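Local coordinates for protein MgGH51 (Meripilus giganteus, PDB 6ZPV) that probably hydrolyses terminal alpha-L-arabinofuranosyl residues from arabinose-containing polysaccharides, as a fungal GH51 alpha-L-arabinofuranosidase, at residues E284-Y293 / T342-D352. Sequence-based numbering, arbitrary orientation.
Sequences EPIMAVWAGY and TLRFVEVGNED. With SO4 (sulfate ion), chain R.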
loop_
_atom_site.group_PDB
_atom_site.type_symbol
_atom_site.label_atom_id
_atom_site.label_comp_id
_atom_site.label_asym_id
_atom_site.label_seq_id
_atom_site.Cartn_x
_atom_site.Cartn_y
_atom_site.Cartn_z
ATOM N N GLU A 284 4.397 -12.854 0.013
ATOM C CA GLU A 284 3.198 -13.631 0.284
ATOM C C GLU A 284 2.175 -12.767 1.009
ATOM O O GLU A 284 2.508 -11.814 1.738
ATOM C CB GLU A 284 3.480 -14.876 1.097
ATOM C CG GLU A 284 3.905 -14.653 2.538
ATOM C CD GLU A 284 4.197 -15.982 3.222
ATOM O OE1 GLU A 284 5.393 -16.276 3.459
ATOM O OE2 GLU A 284 3.234 -16.730 3.473
ATOM N N PRO A 285 0.868 -13.044 0.815
ATOM C CA PRO A 285 -0.157 -12.241 1.472
ATOM C C PRO A 285 -0.340 -12.577 2.936
ATOM O O PRO A 285 -0.289 -13.713 3.350
ATOM C CB PRO A 285 -1.443 -12.605 0.688
ATOM C CG PRO A 285 -1.151 -13.982 0.171
ATOM C CD PRO A 285 0.317 -14.011 -0.158
ATOM N N ILE A 286 -0.725 -11.514 3.684
ATOM C CA ILE A 286 -1.479 -11.670 4.941
ATOM C C ILE A 286 -2.820 -11.032 4.635
ATOM O O ILE A 286 -2.927 -9.802 4.628
ATOM C CB ILE A 286 -0.746 -11.107 6.145
ATOM C CG1 ILE A 286 0.591 -11.800 6.373
ATOM C CG2 ILE A 286 -1.666 -11.211 7.367
ATOM C CD1 ILE A 286 1.425 -11.302 7.525
ATOM N N MET A 287 -3.807 -11.847 4.262
ATOM C CA MET A 287 -5.056 -11.335 3.708
ATOM C C MET A 287 -6.123 -11.230 4.788
ATOM O O MET A 287 -6.415 -12.206 5.479
ATOM C CB MET A 287 -5.539 -12.237 2.589
ATOM C CG MET A 287 -6.790 -11.708 1.912
ATOM S SD MET A 287 -7.365 -12.659 0.496
ATOM C CE MET A 287 -7.971 -14.109 1.337
ATOM N N ALA A 288 -6.717 -10.055 4.916
ATOM C CA ALA A 288 -7.813 -9.841 5.855
ATOM C C ALA A 288 -9.161 -10.199 5.191
ATOM O O ALA A 288 -9.360 -10.041 3.986
ATOM C CB ALA A 288 -7.848 -8.427 6.364
ATOM N N VAL A 289 -10.050 -10.701 6.068
ATOM C CA VAL A 289 -11.466 -10.895 5.737
ATOM C C VAL A 289 -12.306 -10.037 6.671
ATOM O O VAL A 289 -12.031 -9.907 7.860
ATOM C CB VAL A 289 -11.905 -12.367 5.781
ATOM C CG1 VAL A 289 -11.197 -13.158 4.713
ATOM C CG2 VAL A 289 -11.727 -13.034 7.146
ATOM N N TRP A 290 -13.383 -9.483 6.112
ATOM C CA TRP A 290 -14.370 -8.741 6.897
ATOM C C TRP A 290 -15.044 -9.690 7.877
ATOM O O TRP A 290 -15.352 -10.851 7.525
ATOM C CB TRP A 290 -15.370 -8.096 5.924
ATOM C CG TRP A 290 -16.234 -7.073 6.619
ATOM C CD1 TRP A 290 -15.880 -5.767 6.844
ATOM C CD2 TRP A 290 -17.552 -7.214 7.149
ATOM N NE1 TRP A 290 -16.862 -5.099 7.507
ATOM C CE2 TRP A 290 -17.915 -5.969 7.699
ATOM C CE3 TRP A 290 -18.509 -8.242 7.135
ATOM C CZ2 TRP A 290 -19.177 -5.717 8.254
ATOM C CZ3 TRP A 290 -19.758 -8.028 7.671
ATOM C CH2 TRP A 290 -20.100 -6.759 8.221
ATOM N N ALA A 291 -15.289 -9.212 9.101
ATOM C CA ALA A 291 -15.645 -10.126 10.213
ATOM C C ALA A 291 -16.899 -9.695 10.958
ATOM O O ALA A 291 -17.073 -10.104 12.102
ATOM C CB ALA A 291 -14.467 -10.306 11.139
ATOM N N GLY A 292 -17.791 -8.971 10.328
ATOM C CA GLY A 292 -19.087 -8.645 10.959
ATOM C C GLY A 292 -19.130 -7.371 11.754
ATOM O O GLY A 292 -20.088 -7.150 12.499
ATOM N N TYR A 293 -18.135 -6.503 11.628
ATOM C CA TYR A 293 -18.067 -5.182 12.291
ATOM C C TYR A 293 -17.700 -4.103 11.309
ATOM O O TYR A 293 -16.827 -4.320 10.444
ATOM C CB TYR A 293 -17.077 -5.224 13.483
ATOM C CG TYR A 293 -16.990 -3.927 14.223
ATOM C CD1 TYR A 293 -18.008 -3.518 15.057
ATOM C CD2 TYR A 293 -15.893 -3.100 14.116
ATOM C CE1 TYR A 293 -17.938 -2.308 15.722
ATOM C CE2 TYR A 293 -15.797 -1.910 14.802
ATOM C CZ TYR A 293 -16.834 -1.480 15.597
ATOM O OH TYR A 293 -16.787 -0.331 16.320
ATOM N N THR A 342 -0.104 -18.358 -3.432
ATOM C CA THR A 342 0.310 -18.639 -2.061
ATOM C C THR A 342 -0.677 -17.948 -1.084
ATOM O O THR A 342 -0.962 -16.746 -1.283
ATOM C CB THR A 342 1.726 -18.082 -1.786
ATOM O OG1 THR A 342 2.614 -18.735 -2.680
ATOM C CG2 THR A 342 2.144 -18.262 -0.351
ATOM N N LEU A 343 -1.098 -18.659 -0.035
ATOM C CA LEU A 343 -1.849 -17.992 1.071
ATOM C C LEU A 343 -1.695 -18.852 2.323
ATOM O O LEU A 343 -2.258 -19.932 2.411
ATOM C CB LEU A 343 -3.326 -17.818 0.737
ATOM C CG LEU A 343 -4.166 -17.190 1.817
ATOM C CD1 LEU A 343 -3.809 -15.748 2.094
ATOM C CD2 LEU A 343 -5.655 -17.309 1.482
ATOM N N ARG A 344 -0.942 -18.361 3.302
ATOM C CA ARG A 344 -0.687 -19.071 4.547
ATOM C C ARG A 344 -1.368 -18.420 5.737
ATOM O O ARG A 344 -1.450 -19.076 6.795
ATOM C CB ARG A 344 0.823 -19.185 4.825
ATOM C CG ARG A 344 1.585 -19.920 3.735
ATOM C CD ARG A 344 2.933 -20.377 4.197
ATOM N NE ARG A 344 3.826 -19.310 4.526
ATOM C CZ ARG A 344 4.926 -19.362 5.295
ATOM N NH1 ARG A 344 5.691 -18.304 5.447
ATOM N NH2 ARG A 344 5.253 -20.466 5.920
ATOM N N PHE A 345 -1.757 -17.151 5.628
ATOM C CA PHE A 345 -2.184 -16.329 6.779
ATOM C C PHE A 345 -3.444 -15.529 6.371
ATOM O O PHE A 345 -3.407 -14.831 5.366
ATOM C CB PHE A 345 -1.083 -15.325 7.132
ATOM C CG PHE A 345 0.252 -15.918 7.495
ATOM C CD1 PHE A 345 0.424 -16.611 8.671
ATOM C CD2 PHE A 345 1.282 -15.861 6.597
ATOM C CE1 PHE A 345 1.657 -17.164 8.974
ATOM C CE2 PHE A 345 2.494 -16.487 6.888
ATOM C CZ PHE A 345 2.689 -17.113 8.078
ATOM N N VAL A 346 -4.459 -15.595 7.220
ATOM C CA VAL A 346 -5.679 -14.815 7.056
ATOM C C VAL A 346 -5.972 -14.095 8.365
ATOM O O VAL A 346 -5.938 -14.743 9.449
ATOM C CB VAL A 346 -6.890 -15.649 6.581
ATOM C CG1 VAL A 346 -8.195 -14.902 6.754
ATOM C CG2 VAL A 346 -6.657 -16.118 5.156
ATOM N N GLU A 347 -6.239 -12.792 8.269
ATOM C CA GLU A 347 -6.554 -11.989 9.456
ATOM C C GLU A 347 -8.067 -11.788 9.543
ATOM O O GLU A 347 -8.721 -11.441 8.544
ATOM C CB GLU A 347 -5.788 -10.649 9.383
ATOM C CG GLU A 347 -5.938 -9.796 10.629
ATOM C CD GLU A 347 -4.872 -8.742 10.795
ATOM O OE1 GLU A 347 -3.987 -8.643 9.934
ATOM O OE2 GLU A 347 -4.953 -7.999 11.852
ATOM N N VAL A 348 -8.628 -12.011 10.741
ATOM C CA VAL A 348 -10.093 -12.024 10.905
ATOM C C VAL A 348 -10.503 -10.636 11.410
ATOM O O VAL A 348 -10.436 -10.347 12.633
ATOM C CB VAL A 348 -10.505 -13.179 11.820
ATOM C CG1 VAL A 348 -12.017 -13.183 12.043
ATOM C CG2 VAL A 348 -10.023 -14.495 11.237
ATOM N N GLY A 349 -10.928 -9.768 10.494
ATOM C CA GLY A 349 -11.324 -8.411 10.863
ATOM C C GLY A 349 -10.140 -7.444 10.895
ATOM O O GLY A 349 -9.053 -7.754 10.383
ATOM N N ASN A 350 -10.403 -6.279 11.473
ATOM C CA ASN A 350 -9.347 -5.269 11.720
ATOM C C ASN A 350 -9.682 -4.610 13.050
ATOM O O ASN A 350 -10.802 -4.105 13.265
ATOM C CB ASN A 350 -9.305 -4.195 10.642
ATOM C CG ASN A 350 -8.217 -3.183 10.913
ATOM O OD1 ASN A 350 -7.039 -3.564 10.925
ATOM N ND2 ASN A 350 -8.577 -1.921 11.181
ATOM N N GLU A 351 -8.678 -4.600 13.955
ATOM C CA GLU A 351 -8.811 -3.807 15.207
ATOM C C GLU A 351 -10.142 -4.116 15.891
ATOM O O GLU A 351 -10.838 -3.208 16.376
ATOM C CB GLU A 351 -8.587 -2.321 14.984
ATOM C CG GLU A 351 -7.161 -2.002 14.531
ATOM C CD GLU A 351 -6.728 -0.573 14.743
ATOM O OE1 GLU A 351 -7.620 0.335 14.779
ATOM O OE2 GLU A 351 -5.486 -0.353 14.860
ATOM N N ASP A 352 -10.398 -5.414 16.122
ATOM C CA ASP A 352 -11.652 -5.810 16.806
ATOM C C ASP A 352 -11.560 -5.590 18.317
ATOM O O ASP A 352 -12.553 -5.784 18.996
ATOM C CB ASP A 352 -12.072 -7.219 16.429
ATOM C CG ASP A 352 -12.513 -7.250 14.974
ATOM O OD1 ASP A 352 -13.705 -6.904 14.707
ATOM O OD2 ASP A 352 -11.685 -7.563 14.094
HETATM S S SO4 R . 8.710 -19.312 7.714
HETATM O O1 SO4 R . 8.182 -18.054 7.148
HETATM O O2 SO4 R . 8.336 -20.497 7.003
HETATM O O3 SO4 R . 8.159 -19.418 9.119
HETATM O O4 SO4 R . 10.144 -19.107 7.854
HETATM O O HOH W 1 0.684 -16.181 2.677
#
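Glu-284 lays its carboxylate beside the guanidinium of Arg-344, the two planes 29° apart, and is gripped side-on by two nitrogens. The bond from Arg-344 NE to Glu-284 OE2 is short (2.8 Å) and almost straight, entering the oxygen's syn lone pair; Arg-344 NH1 reaches Glu-284 OE1 at 2.9 Å, tilted out of both planes. With CG lodged between the backbone N and the carbonyl carbon (chi1 68°), the extended acid arrives at the arginine, whose NH1 and NH2 also hold a sulfate probably taken up from the crystallisation liquor. One water donates to Glu-284 OE2 and Pro-285 O and accepts from Arg-344 N, bridging the two segments just ahead of the first direct backbone bond, Met-287 N to Phe-345 O. Were this acid an alanine, the guanidinium would probably lose the mate that holds it in place here and be freer to turn. Beyond this clasp, 284-289 and 345-348 run as neighbouring parallel strands of the (beta/alpha)8 barrel of GH51 enzymes (clan GH-A). Met-287 O takes Glu-347 N (2.9 Å), and Val-289 N bonds to Glu-347 O. On one face Ile-286 CG1 packs against Phe-345 CB (4.0 Å); on the other, Leu-343 CD1 reaches both Pro-285 CG (3.7 Å) and Met-287 CB, where helix 306-320 packs on Met-287 and Leu-343. Glu-347, on the Phe-345 face, sends its carboxylate to Arg-226 of strand 224-227, on the far side of 284-289, in a salt bridge.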